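Local coordinates for protein tyrocidine synthetase 3 (Brevibacillus brevis, PDB 2JGP) that probably catalyses peptide-bond formation in the nonribosomal synthesis of the antibiotic tyrocidine, pairing a peptidyl carrier domain with a condensation domain, at residues 11-17 and 51-57; 116-122 and 191-195; 299-304 and 459-463; 354-359 and 371-375. All blocks are in the same frame, centred on the assembly; numbering follows the deposited sequence.

Contact 1: 11-17 and 51-57; sequences WEARLAQ and MHNEYQV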
loop_
_atom_site.group_PDB
_atom_site.type_symbol
_atom_site.label_atom_id
_atom_site.label_comp_id
_atom_site.label_asym_id
_atom_site.label_seq_id
_atom_site.Cartn_x
_atom_site.Cartn_y
_atom_site.Cartn_z
ATOM N N TRP A 11 -14.555 5.958 4.633
ATOM C CA TRP A 11 -15.853 6.624 4.778
ATOM C C TRP A 11 -15.891 7.563 5.982
ATOM O O TRP A 11 -16.561 8.577 5.935
ATOM C CB TRP A 11 -17.019 5.623 4.790
ATOM C CG TRP A 11 -17.285 5.092 3.418
ATOM C CD1 TRP A 11 -17.095 3.812 2.981
ATOM C CD2 TRP A 11 -17.732 5.842 2.281
ATOM N NE1 TRP A 11 -17.417 3.713 1.646
ATOM C CE2 TRP A 11 -17.807 4.945 1.190
ATOM C CE3 TRP A 11 -18.079 7.184 2.075
ATOM C CZ2 TRP A 11 -18.224 5.343 -0.074
ATOM C CZ3 TRP A 11 -18.493 7.578 0.818
ATOM C CH2 TRP A 11 -18.566 6.661 -0.243
ATOM N N GLU A 12 -15.162 7.241 7.049
ATOM C CA GLU A 12 -15.042 8.176 8.174
ATOM C C GLU A 12 -14.331 9.456 7.734
ATOM O O GLU A 12 -14.754 10.566 8.089
ATOM C CB GLU A 12 -14.332 7.527 9.361
ATOM C CG GLU A 12 -15.221 6.565 10.132
ATOM C CD GLU A 12 -14.576 6.027 11.387
ATOM O OE1 GLU A 12 -15.229 5.199 12.071
ATOM O OE2 GLU A 12 -13.433 6.433 11.708
ATOM N N ALA A 13 -13.280 9.305 6.925
ATOM C CA ALA A 13 -12.548 10.453 6.381
ATOM C C ALA A 13 -13.428 11.297 5.455
ATOM O O ALA A 13 -13.495 12.509 5.605
ATOM C CB ALA A 13 -11.301 9.986 5.640
ATOM N N ARG A 14 -14.111 10.648 4.514
ATOM C CA ARG A 14 -14.964 11.349 3.558
ATOM C C ARG A 14 -16.080 12.120 4.257
ATOM O O ARG A 14 -16.313 13.290 3.976
ATOM C CB ARG A 14 -15.564 10.362 2.550
ATOM C CG ARG A 14 -14.548 9.827 1.560
ATOM C CD ARG A 14 -15.106 8.701 0.721
ATOM N NE ARG A 14 -14.158 8.341 -0.330
ATOM C CZ ARG A 14 -14.134 7.170 -0.960
ATOM N NH1 ARG A 14 -15.016 6.220 -0.676
ATOM N NH2 ARG A 14 -13.215 6.947 -1.886
ATOM N N LEU A 15 -16.761 11.450 5.178
ATOM C CA LEU A 15 -17.855 12.063 5.914
ATOM C C LEU A 15 -17.391 13.232 6.767
ATOM O O LEU A 15 -18.020 14.292 6.755
ATOM C CB LEU A 15 -18.551 11.033 6.808
ATOM C CG LEU A 15 -19.537 10.107 6.096
ATOM C CD1 LEU A 15 -19.843 8.868 6.958
ATOM C CD2 LEU A 15 -20.822 10.862 5.749
ATOM N N ALA A 16 -16.301 13.034 7.502
ATOM C CA ALA A 16 -15.784 14.053 8.411
ATOM C C ALA A 16 -15.476 15.332 7.655
ATOM O O ALA A 16 -15.782 16.415 8.128
ATOM C CB ALA A 16 -14.544 13.549 9.124
ATOM N N GLN A 17 -14.862 15.180 6.481
ATOM C CA GLN A 17 -14.549 16.298 5.585
ATOM C C GLN A 17 -15.807 17.064 5.173
ATOM O O GLN A 17 -15.835 18.294 5.220
ATOM C CB GLN A 17 -13.790 15.765 4.359
ATOM C CG GLN A 17 -13.878 16.585 3.065
ATOM C CD GLN A 17 -14.811 15.966 2.005
ATOM O OE1 GLN A 17 -14.946 14.722 1.865
ATOM N NE2 GLN A 17 -15.446 16.833 1.243
ATOM N N MET A 51 -22.706 14.577 -0.070
ATOM C CA MET A 51 -22.260 13.192 -0.263
ATOM C C MET A 51 -22.743 12.641 -1.600
ATOM O O MET A 51 -22.042 11.854 -2.235
ATOM C CB MET A 51 -22.733 12.297 0.885
ATOM C CG MET A 51 -22.093 12.633 2.225
ATOM S SD MET A 51 -20.307 12.372 2.246
ATOM C CE MET A 51 -20.218 10.583 2.155
ATOM N N HIS A 52 -23.931 13.060 -2.030
ATOM C CA HIS A 52 -24.428 12.687 -3.352
ATOM C C HIS A 52 -23.570 13.304 -4.461
ATOM O O HIS A 52 -23.211 12.623 -5.426
ATOM C CB HIS A 52 -25.898 13.096 -3.525
ATOM C CG HIS A 52 -26.394 12.973 -4.934
ATOM N ND1 HIS A 52 -26.634 11.756 -5.538
ATOM C CD2 HIS A 52 -26.681 13.917 -5.861
ATOM C CE1 HIS A 52 -27.055 11.956 -6.774
ATOM N NE2 HIS A 52 -27.093 13.259 -6.996
ATOM N N ASN A 53 -23.240 14.586 -4.319
ATOM C CA ASN A 53 -22.468 15.295 -5.342
ATOM C C ASN A 53 -21.014 14.835 -5.445
ATOM O O ASN A 53 -20.500 14.656 -6.549
ATOM C CB ASN A 53 -22.512 16.810 -5.105
ATOM C CG ASN A 53 -23.888 17.409 -5.372
ATOM O OD1 ASN A 53 -24.727 16.806 -6.043
ATOM N ND2 ASN A 53 -24.118 18.609 -4.847
ATOM N N GLU A 54 -20.353 14.657 -4.306
ATOM C CA GLU A 54 -18.934 14.304 -4.298
ATOM C C GLU A 54 -18.718 12.804 -4.518
ATOM O O GLU A 54 -17.771 12.418 -5.213
ATOM C CB GLU A 54 -18.268 14.761 -2.996
ATOM C CG GLU A 54 -16.730 14.621 -2.964
ATOM C CD GLU A 54 -15.998 15.519 -3.957
ATOM O OE1 GLU A 54 -14.811 15.247 -4.245
ATOM O OE2 GLU A 54 -16.597 16.495 -4.444
ATOM N N TYR A 55 -19.594 11.969 -3.953
ATOM C CA TYR A 55 -19.371 10.510 -3.927
ATOM C C TYR A 55 -20.484 9.648 -4.533
ATOM O O TYR A 55 -20.357 8.427 -4.549
ATOM C CB TYR A 55 -19.092 10.059 -2.490
ATOM C CG TYR A 55 -17.923 10.790 -1.882
ATOM C CD1 TYR A 55 -18.106 11.746 -0.885
ATOM C CD2 TYR A 55 -16.629 10.560 -2.342
ATOM C CE1 TYR A 55 -17.022 12.434 -0.341
ATOM C CE2 TYR A 55 -15.541 11.242 -1.812
ATOM C CZ TYR A 55 -15.742 12.175 -0.813
ATOM O OH TYR A 55 -14.661 12.849 -0.305
ATOM N N GLN A 56 -21.552 10.264 -5.041
ATOM C CA GLN A 56 -22.705 9.515 -5.570
ATOM C C GLN A 56 -23.192 8.446 -4.595
ATOM O O GLN A 56 -23.495 7.316 -4.991
ATOM C CB GLN A 56 -22.372 8.869 -6.919
ATOM C CG GLN A 56 -22.640 9.737 -8.120
ATOM C CD GLN A 56 -22.489 8.970 -9.407
ATOM O OE1 GLN A 56 -21.506 8.261 -9.603
ATOM N NE2 GLN A 56 -23.466 9.104 -10.300
ATOM N N VAL A 57 -23.235 8.797 -3.315
ATOM C CA VAL A 57 -23.786 7.921 -2.297
ATOM C C VAL A 57 -25.016 8.617 -1.743
ATOM O O VAL A 57 -24.943 9.766 -1.314
ATOM C CB VAL A 57 -22.772 7.624 -1.184
ATOM C CG1 VAL A 57 -23.421 6.810 -0.071
ATOM C CG2 VAL A 57 -21.570 6.873 -1.764
#

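Contact 2: 116-122 and 191-195; sequences GISYNMP and VQPFD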
loop_
_atom_site.group_PDB
_atom_site.type_symbol
_atom_site.label_atom_id
_atom_site.label_comp_id
_atom_site.label_asym_id
_atom_site.label_seq_id
_atom_site.Cartn_x
_atom_site.Cartn_y
_atom_site.Cartn_z
ATOM N N GLY A 116 11.334 -9.164 -18.203
ATOM C CA GLY A 116 12.029 -10.314 -17.605
ATOM C C GLY A 116 11.378 -10.914 -16.368
ATOM O O GLY A 116 10.274 -11.459 -16.440
ATOM N N ILE A 117 12.067 -10.809 -15.230
ATOM C CA ILE A 117 11.559 -11.320 -13.951
ATOM C C ILE A 117 11.199 -10.189 -12.977
ATOM O O ILE A 117 11.094 -10.409 -11.768
ATOM C CB ILE A 117 12.575 -12.293 -13.279
ATOM C CG1 ILE A 117 13.872 -11.568 -12.891
ATOM C CG2 ILE A 117 12.886 -13.459 -14.213
ATOM C CD1 ILE A 117 14.845 -12.427 -12.113
ATOM N N SER A 118 10.991 -8.986 -13.504
ATOM C CA SER A 118 10.725 -7.818 -12.661
ATOM C C SER A 118 9.388 -7.891 -11.918
ATOM O O SER A 118 9.250 -7.282 -10.863
ATOM C CB SER A 118 10.789 -6.538 -13.494
ATOM O OG SER A 118 10.555 -5.392 -12.693
ATOM N N TYR A 119 8.417 -8.628 -12.462
ATOM C CA TYR A 119 7.125 -8.826 -11.793
ATOM C C TYR A 119 7.032 -10.154 -11.034
ATOM O O TYR A 119 5.950 -10.556 -10.606
ATOM C CB TYR A 119 5.970 -8.725 -12.791
ATOM C CG TYR A 119 5.737 -7.329 -13.322
ATOM C CD1 TYR A 119 5.665 -7.086 -14.687
ATOM C CD2 TYR A 119 5.573 -6.254 -12.454
ATOM C CE1 TYR A 119 5.444 -5.799 -15.177
ATOM C CE2 TYR A 119 5.358 -4.970 -12.929
ATOM C CZ TYR A 119 5.290 -4.749 -14.285
ATOM O OH TYR A 119 5.074 -3.472 -14.748
ATOM N N ASN A 120 8.158 -10.837 -10.873
ATOM C CA ASN A 120 8.203 -12.009 -10.007
ATOM C C ASN A 120 8.159 -11.602 -8.536
ATOM O O ASN A 120 8.572 -10.500 -8.170
ATOM C CB ASN A 120 9.449 -12.845 -10.286
ATOM C CG ASN A 120 9.391 -13.523 -11.635
ATOM O OD1 ASN A 120 9.217 -12.863 -12.663
ATOM N ND2 ASN A 120 9.518 -14.848 -11.642
ATOM N N MET A 121 7.644 -12.506 -7.709
ATOM C CA MET A 121 7.570 -12.317 -6.274
ATOM C C MET A 121 8.123 -13.558 -5.582
ATOM O O MET A 121 7.365 -14.325 -4.986
ATOM C CB MET A 121 6.114 -12.119 -5.855
ATOM C CG MET A 121 5.461 -10.896 -6.449
ATOM S SD MET A 121 3.729 -10.760 -5.979
ATOM C CE MET A 121 3.857 -10.448 -4.222
ATOM N N PRO A 122 9.441 -13.781 -5.680
ATOM C CA PRO A 122 10.033 -14.965 -5.062
ATOM C C PRO A 122 10.223 -14.838 -3.550
ATOM O O PRO A 122 10.494 -13.747 -3.049
ATOM C CB PRO A 122 11.394 -15.066 -5.748
ATOM C CG PRO A 122 11.732 -13.669 -6.107
ATOM C CD PRO A 122 10.442 -12.975 -6.400
ATOM N N VAL A 191 14.121 -18.328 -10.170
ATOM C CA VAL A 191 13.296 -17.169 -10.490
ATOM C C VAL A 191 13.286 -16.972 -12.007
ATOM O O VAL A 191 14.283 -16.563 -12.606
ATOM C CB VAL A 191 13.772 -15.899 -9.765
ATOM C CG1 VAL A 191 12.814 -14.743 -10.029
ATOM C CG2 VAL A 191 13.872 -16.156 -8.259
ATOM N N GLN A 192 12.142 -17.279 -12.613
ATOM C CA GLN A 192 12.012 -17.349 -14.065
ATOM C C GLN A 192 10.684 -16.739 -14.470
ATOM O O GLN A 192 9.759 -16.680 -13.655
ATOM C CB GLN A 192 12.058 -18.809 -14.523
ATOM C CG GLN A 192 13.415 -19.489 -14.383
ATOM C CD GLN A 192 14.426 -18.996 -15.394
ATOM O OE1 GLN A 192 14.088 -18.705 -16.551
ATOM N NE2 GLN A 192 15.687 -18.921 -14.972
ATOM N N PRO A 193 10.584 -16.286 -15.730
ATOM C CA PRO A 193 9.355 -15.663 -16.192
ATOM C C PRO A 193 8.163 -16.622 -16.223
ATOM O O PRO A 193 8.326 -17.848 -16.254
ATOM C CB PRO A 193 9.707 -15.153 -17.598
ATOM C CG PRO A 193 10.932 -15.861 -17.994
ATOM C CD PRO A 193 11.629 -16.307 -16.767
ATOM N N PHE A 194 6.977 -16.038 -16.190
ATOM C CA PHE A 194 5.732 -16.780 -16.263
ATOM C C PHE A 194 5.102 -16.529 -17.617
ATOM O O PHE A 194 5.118 -15.395 -18.111
ATOM C CB PHE A 194 4.764 -16.300 -15.180
ATOM C CG PHE A 194 5.121 -16.753 -13.798
ATOM C CD1 PHE A 194 5.961 -15.992 -12.999
ATOM C CD2 PHE A 194 4.623 -17.943 -13.297
ATOM C CE1 PHE A 194 6.293 -16.413 -11.725
ATOM C CE2 PHE A 194 4.944 -18.368 -12.022
ATOM C CZ PHE A 194 5.780 -17.602 -11.234
ATOM N N ASP A 195 4.542 -17.578 -18.204
ATOM C CA ASP A 195 3.650 -17.437 -19.341
ATOM C C ASP A 195 2.289 -17.031 -18.795
ATOM O O ASP A 195 1.634 -17.812 -18.101
ATOM C CB ASP A 195 3.543 -18.751 -20.115
ATOM C CG ASP A 195 2.703 -18.625 -21.373
ATOM O OD1 ASP A 195 1.873 -17.698 -21.475
ATOM O OD2 ASP A 195 2.868 -19.466 -22.267
HETATM O O HOH W 1 7.244 -13.344 -15.202
#

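Contact 3: 299-304 and 459-463; sequences QSFAGD and QHAKF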
loop_
_atom_site.group_PDB
_atom_site.type_symbol
_atom_site.label_atom_id
_atom_site.label_comp_id
_atom_site.label_asym_id
_atom_site.label_seq_id
_atom_site.Cartn_x
_atom_site.Cartn_y
_atom_site.Cartn_z
ATOM N N GLN A 299 17.710 5.240 -16.088
ATOM C CA GLN A 299 17.536 4.835 -14.703
ATOM C C GLN A 299 18.379 3.602 -14.378
ATOM O O GLN A 299 18.519 2.689 -15.190
ATOM C CB GLN A 299 16.070 4.599 -14.345
ATOM C CG GLN A 299 15.899 4.188 -12.888
ATOM C CD GLN A 299 14.623 4.695 -12.256
ATOM O OE1 GLN A 299 13.675 5.089 -12.941
ATOM N NE2 GLN A 299 14.596 4.693 -10.929
ATOM N N SER A 300 18.976 3.645 -13.195
ATOM C CA SER A 300 19.783 2.576 -12.652
ATOM C C SER A 300 18.990 1.982 -11.504
ATOM O O SER A 300 18.466 2.715 -10.669
ATOM C CB SER A 300 21.110 3.147 -12.148
ATOM O OG SER A 300 21.932 2.150 -11.576
ATOM N N PHE A 301 18.885 0.659 -11.470
ATOM C CA PHE A 301 18.093 -0.013 -10.447
ATOM C C PHE A 301 18.938 -0.668 -9.355
ATOM O O PHE A 301 18.390 -1.201 -8.393
ATOM C CB PHE A 301 17.174 -1.030 -11.113
ATOM C CG PHE A 301 16.156 -0.400 -12.014
ATOM C CD1 PHE A 301 16.282 -0.471 -13.391
ATOM C CD2 PHE A 301 15.080 0.296 -11.476
ATOM C CE1 PHE A 301 15.341 0.125 -14.224
ATOM C CE2 PHE A 301 14.133 0.891 -12.302
ATOM C CZ PHE A 301 14.267 0.806 -13.678
ATOM N N ALA A 302 20.261 -0.621 -9.504
ATOM C CA ALA A 302 21.162 -1.133 -8.484
ATOM C C ALA A 302 20.892 -0.400 -7.176
ATOM O O ALA A 302 20.807 0.831 -7.145
ATOM C CB ALA A 302 22.617 -0.957 -8.908
ATOM N N GLY A 303 20.730 -1.165 -6.103
ATOM C CA GLY A 303 20.377 -0.601 -4.813
ATOM C C GLY A 303 21.195 -1.172 -3.680
ATOM O O GLY A 303 21.881 -2.193 -3.825
ATOM N N ASP A 304 21.142 -0.476 -2.554
ATOM C CA ASP A 304 21.629 -0.994 -1.287
ATOM C C ASP A 304 20.752 -0.426 -0.192
ATOM O O ASP A 304 19.888 0.400 -0.461
ATOM C CB ASP A 304 23.070 -0.581 -1.044
ATOM C CG ASP A 304 23.891 -1.691 -0.407
ATOM O OD1 ASP A 304 23.428 -2.309 0.594
ATOM O OD2 ASP A 304 24.996 -1.935 -0.923
ATOM N N GLN A 459 18.559 -4.696 -2.772
ATOM C CA GLN A 459 19.518 -4.737 -3.875
ATOM C C GLN A 459 18.936 -4.187 -5.184
ATOM O O GLN A 459 19.686 -3.874 -6.111
ATOM C CB GLN A 459 20.038 -6.162 -4.083
ATOM C CG GLN A 459 20.834 -6.725 -2.899
ATOM C CD GLN A 459 22.213 -6.092 -2.745
ATOM O OE1 GLN A 459 22.338 -4.917 -2.391
ATOM N NE2 GLN A 459 23.256 -6.878 -2.996
ATOM N N HIS A 460 17.610 -4.079 -5.253
ATOM C CA HIS A 460 16.920 -3.432 -6.370
ATOM C C HIS A 460 16.216 -2.183 -5.847
ATOM O O HIS A 460 15.428 -2.261 -4.902
ATOM C CB HIS A 460 15.906 -4.395 -6.994
ATOM C CG HIS A 460 15.037 -3.776 -8.049
ATOM N ND1 HIS A 460 15.356 -3.809 -9.390
ATOM C CD2 HIS A 460 13.852 -3.124 -7.961
ATOM C CE1 HIS A 460 14.409 -3.197 -10.081
ATOM N NE2 HIS A 460 13.485 -2.772 -9.237
ATOM N N ALA A 461 16.501 -1.034 -6.455
ATOM C CA ALA A 461 15.895 0.228 -6.034
ATOM C C ALA A 461 15.159 0.891 -7.196
ATOM O O ALA A 461 15.791 1.429 -8.101
ATOM C CB ALA A 461 16.961 1.160 -5.471
ATOM N N LYS A 462 13.826 0.852 -7.170
ATOM C CA LYS A 462 13.026 1.481 -8.232
ATOM C C LYS A 462 13.119 3.011 -8.195
ATOM O O LYS A 462 13.070 3.662 -9.240
ATOM C CB LYS A 462 11.558 1.053 -8.143
ATOM C CG LYS A 462 10.728 1.439 -9.373
ATOM C CD LYS A 462 9.227 1.272 -9.124
ATOM C CE LYS A 462 8.400 2.082 -10.121
ATOM N NZ LYS A 462 6.979 2.235 -9.678
ATOM N N PHE A 463 13.272 3.572 -6.999
ATOM C CA PHE A 463 13.293 5.025 -6.810
ATOM C C PHE A 463 14.652 5.479 -6.304
ATOM O O PHE A 463 15.448 4.651 -5.872
ATOM C CB PHE A 463 12.203 5.421 -5.823
ATOM C CG PHE A 463 10.837 4.986 -6.245
ATOM C CD1 PHE A 463 10.289 3.808 -5.762
ATOM C CD2 PHE A 463 10.106 5.744 -7.147
ATOM C CE1 PHE A 463 9.026 3.396 -6.161
ATOM C CE2 PHE A 463 8.844 5.339 -7.557
ATOM C CZ PHE A 463 8.303 4.161 -7.061
HETATM O O HOH W 2 17.173 3.581 -8.601
#

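Contact 4: 354-359 and 371-375; sequences TPITGR and FVNTL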
loop_
_atom_site.group_PDB
_atom_site.type_symbol
_atom_site.label_atom_id
_atom_site.label_comp_id
_atom_site.label_asym_id
_atom_site.label_seq_id
_atom_site.Cartn_x
_atom_site.Cartn_y
_atom_site.Cartn_z
ATOM N N THR A 354 3.417 7.401 -1.450
ATOM C CA THR A 354 3.029 6.617 -0.278
ATOM C C THR A 354 2.159 5.420 -0.682
ATOM O O THR A 354 0.983 5.583 -1.028
ATOM C CB THR A 354 2.288 7.464 0.762
ATOM O OG1 THR A 354 1.131 8.071 0.175
ATOM C CG2 THR A 354 3.204 8.554 1.323
ATOM N N PRO A 355 2.737 4.215 -0.661
ATOM C CA PRO A 355 1.922 3.031 -0.927
ATOM C C PRO A 355 0.831 2.817 0.121
ATOM O O PRO A 355 1.042 3.086 1.304
ATOM C CB PRO A 355 2.945 1.886 -0.910
ATOM C CG PRO A 355 4.272 2.552 -1.165
ATOM C CD PRO A 355 4.159 3.867 -0.472
ATOM N N ILE A 356 -0.329 2.362 -0.342
ATOM C CA ILE A 356 -1.444 1.970 0.518
ATOM C C ILE A 356 -1.850 0.568 0.107
ATOM O O ILE A 356 -1.520 0.126 -0.993
ATOM C CB ILE A 356 -2.652 2.924 0.379
ATOM C CG1 ILE A 356 -3.124 3.018 -1.077
ATOM C CG2 ILE A 356 -2.304 4.297 0.927
ATOM C CD1 ILE A 356 -4.392 3.847 -1.265
ATOM N N THR A 357 -2.561 -0.139 0.980
ATOM C CA THR A 357 -2.910 -1.539 0.703
ATOM C C THR A 357 -3.910 -1.657 -0.447
ATOM O O THR A 357 -3.921 -2.650 -1.171
ATOM C CB THR A 357 -3.521 -2.240 1.942
ATOM O OG1 THR A 357 -4.802 -1.673 2.225
ATOM C CG2 THR A 357 -2.613 -2.096 3.161
ATOM N N GLY A 358 -4.745 -0.632 -0.611
ATOM C CA GLY A 358 -5.813 -0.650 -1.610
ATOM C C GLY A 358 -7.022 -1.463 -1.170
ATOM O O GLY A 358 -7.959 -1.669 -1.952
ATOM N N ARG A 359 -7.004 -1.915 0.082
ATOM C CA ARG A 359 -8.028 -2.799 0.633
ATOM C C ARG A 359 -8.901 -1.996 1.592
ATOM O O ARG A 359 -8.889 -2.216 2.809
ATOM C CB ARG A 359 -7.365 -3.974 1.352
ATOM C CG ARG A 359 -6.568 -4.881 0.424
ATOM C CD ARG A 359 -5.518 -5.667 1.165
ATOM N NE ARG A 359 -4.684 -6.446 0.245
ATOM C CZ ARG A 359 -5.003 -7.654 -0.218
ATOM N NH1 ARG A 359 -6.129 -8.253 0.160
ATOM N NH2 ARG A 359 -4.176 -8.284 -1.032
ATOM N N PHE A 371 -3.756 -5.371 -5.159
ATOM C CA PHE A 371 -4.506 -4.216 -4.629
ATOM C C PHE A 371 -3.641 -2.988 -4.347
ATOM O O PHE A 371 -4.132 -1.851 -4.412
ATOM C CB PHE A 371 -5.248 -4.606 -3.350
ATOM C CG PHE A 371 -6.401 -5.545 -3.580
ATOM C CD1 PHE A 371 -6.271 -6.907 -3.327
ATOM C CD2 PHE A 371 -7.614 -5.068 -4.050
ATOM C CE1 PHE A 371 -7.334 -7.775 -3.541
ATOM C CE2 PHE A 371 -8.675 -5.928 -4.268
ATOM C CZ PHE A 371 -8.534 -7.288 -4.009
ATOM N N VAL A 372 -2.368 -3.206 -4.034
ATOM C CA VAL A 372 -1.490 -2.120 -3.623
ATOM C C VAL A 372 -1.540 -0.962 -4.625
ATOM O O VAL A 372 -1.477 -1.169 -5.830
ATOM C CB VAL A 372 -0.040 -2.608 -3.382
ATOM C CG1 VAL A 372 0.584 -3.135 -4.666
ATOM C CG2 VAL A 372 0.800 -1.490 -2.788
ATOM N N ASN A 373 -1.718 0.241 -4.094
ATOM C CA ASN A 373 -1.860 1.469 -4.876
ATOM C C ASN A 373 -0.830 2.430 -4.318
ATOM O O ASN A 373 -0.361 2.238 -3.203
ATOM C CB ASN A 373 -3.279 2.039 -4.699
ATOM C CG ASN A 373 -3.645 3.111 -5.735
ATOM O OD1 ASN A 373 -3.009 3.247 -6.786
ATOM N ND2 ASN A 373 -4.709 3.866 -5.439
ATOM N N THR A 374 -0.457 3.444 -5.086
ATOM C CA THR A 374 0.437 4.482 -4.586
ATOM C C THR A 374 -0.269 5.820 -4.732
ATOM O O THR A 374 -0.935 6.083 -5.745
ATOM C CB THR A 374 1.783 4.513 -5.330
ATOM O OG1 THR A 374 2.397 3.222 -5.271
ATOM C CG2 THR A 374 2.725 5.540 -4.700
ATOM N N LEU A 375 -0.156 6.641 -3.696
ATOM C CA LEU A 375 -0.661 7.995 -3.737
ATOM C C LEU A 375 0.526 8.940 -3.843
ATOM O O LEU A 375 1.495 8.795 -3.107
ATOM C CB LEU A 375 -1.447 8.311 -2.469
ATOM C CG LEU A 375 -2.521 7.298 -2.070
ATOM C CD1 LEU A 375 -3.167 7.738 -0.758
ATOM C CD2 LEU A 375 -3.554 7.118 -3.176
#

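Contact 1: 11-17 and 51-57
Trp11 and Leu15 on helix 10-23 set out sideways or away and bring their ends back toward helix 41-55, whereas Arg14 points across from its CB; Leu15 meets Met51, Arg14 lies on Tyr55, and Trp11 reaches both of these and Val57. The short helical axes come no closer than 11.4 Å, at 124° to each other, so long side chains fill the gap. Trp11, with chi1 in the m well, sends its six-membered ring across. That ring turns its edge to the face of the Tyr55 ring in a T-shaped pair (centroids 5.9 Å apart, planes at 78°), while Trp11 CZ3 lies 3.7 Å from Met51 CE and Trp11 CH2 3.4 Å from Val57 CG2. Met51 is coiled, m at all three chi angles, and this brings its CE also to 3.7 Å from Leu15 CD2. Arg14 is nearly extended beyond chi1, laying its CD over the Tyr55 face, 3.9 Å from the ring centroid, as a CH-pi contact. At Gln56 phi turns positive, and the chain leaves the helix to bring Val57 in. The contact is thus apolar and aromatic at its heart, joining two helices of the small helical bundle typical of peptidyl carrier domains, while the guanidinium of Arg14 binds Gly403 and Asp406 of the condensation domain, so the same side chain also ties the carrier to its neighbour.

Contact 2: 116-122 and 191-195
Val191 opens the second segment by spreading its two branches over the first: CG1 lies 3.7 Å from Ile117 CD1, and CG2 lies 3.7 Å from Pro122 CB. Next, Gln192 turns its side chain away, to bond Ser189 O, and contributes through its backbone: Gln192 O accepts a hydrogen bond from Asn120 ND2 at 2.7 Å. The same ND2 also donates to Asp219, so this one amide ties the segment to strand 213-220 as well. Asn120 is held in place by a type I turn running from Ile117, closed by Asn120 N to Ile117 O at 3.1 Å. Pro193 comes next, its CD 4.0 Å from Ile117 CG2 and its CB 3.9 Å from Gly116 O. The Phe194 side chain sets out sideways and its ring comes back toward Asn120, with CE1 3.6 Å from Asn120 ND2, while making a cation-pi contact with Arg203. Phe194 N donates a hydrogen bond to water 1 (2.9 Å), which in turn donates to Asn120 OD1 (3.3 Å). Asp195 then leaves the interface. Both segments are loops of the chloramphenicol-acetyltransferase-like fold expected of this family. They meet beside the end of strand 213-220, where the chain enters the HHxxxDG motif characteristic of condensation domains; Tyr119 bonds the backbone of His222, the second histidine of that motif.

Contact 3: 299-304 and 459-463
The two segments run roughly antiparallel, their end-to-end directions 132° apart, and join in a single beta bridge between Ala302 and His460. Ala461 N donates to Phe301 O at 2.7 Å and nearly straight; Gly303 N donates to Gln459 O at 2.9 Å with a more bent angle of 138°. His460 CA adds a CA-H...O contact to Phe301 O at 3.4 Å. Backbone hydrogen bonds join Asp304 to Tyr482 of strand 476-483 and Ala302 to Thr484 just beyond it. Gly303 sits so close that a beta carbon there would clash with Ala461 CB; its own CA is 3.9 Å from that atom. Water 2 stands 2.6 Å from both Ser300 O and Ala461 O. Among the side chains, the rings of Phe301 and His460 are almost parallel (6°) but slid apart, centroids 5.3 Å distant, so they barely overlap. The joining polar bonds are main-chain ones, with the Phe301 ring adding apolar cover, where 459-463 leads into strand 465-471 next to the start of edge strand 303-309.

Contact 4: 354-359 and 371-375
Gly358 has no space for a side chain: a beta carbon on it would fall 2.0 Å from Phe371 O, and its phi of 79° is one that glycine adopts readily. Its CA instead makes a CA-H...O contact with Phe371 O at 3.5 Å. Just before it, Thr357 forms an ST turn, its OG1 accepting from Arg359 N at 3.1 Å. Toward the other end the segments become a regular antiparallel ladder. Thr354 and Leu375 form a hydrogen-bonded pair, with Thr354 N to Leu375 O at 2.9 Å and Leu375 N to Thr354 O at 3.1 Å; Ile356 and Asn373 repeat the pattern at 2.9 and 3.1 Å, from Ile356 N to Asn373 O and from Asn373 N to Ile356 O. Between them Pro355 faces Thr374 in a non-hydrogen-bonded pair, where the lack of an amide proton takes no bond from this ladder. Past the ladder, the Arg359 guanidinium lies face-on to the edge of Phe371, NH2 to CD1 at 3.4 Å. Arg359 also bonds Ile367 O and makes a salt bridge to Asp226, the aspartate of the HHxxxDG motif, which additionally accepts from the backbone of Phe371 and Val372. Around this two-stranded pairing, Ile356 and Leu375 rest against helix 387-403, while Pro355, on the other face, meets Val431 and Thr433 of strand 430-435.

Overall arrangement
Contact 1 belongs to the carrier domain, joining helices 10-23 and 41-55; the other three lie in the condensation domain. Contacts 1, 2 and 4 follow in series, and contact 4 falls between the two halves of contact 3. Contact 3 involves edge strand 303-309 of the four-stranded sheet, contact 4 the two-stranded pair 350-356 and 373-379. Contact 4 is nearly central, with contacts 1, 2 and 3 about 20, 21 and 21 Å away between centres. Contacts 2 and 3, about 17 Å apart between centres, both lie across the chain's centre from contact 1. The HHxxxDG region touches contacts 2 and 4, so these flank the probable active site, whereas contact 1 holds together the carrier domain, about 22 Å from the chain's centre.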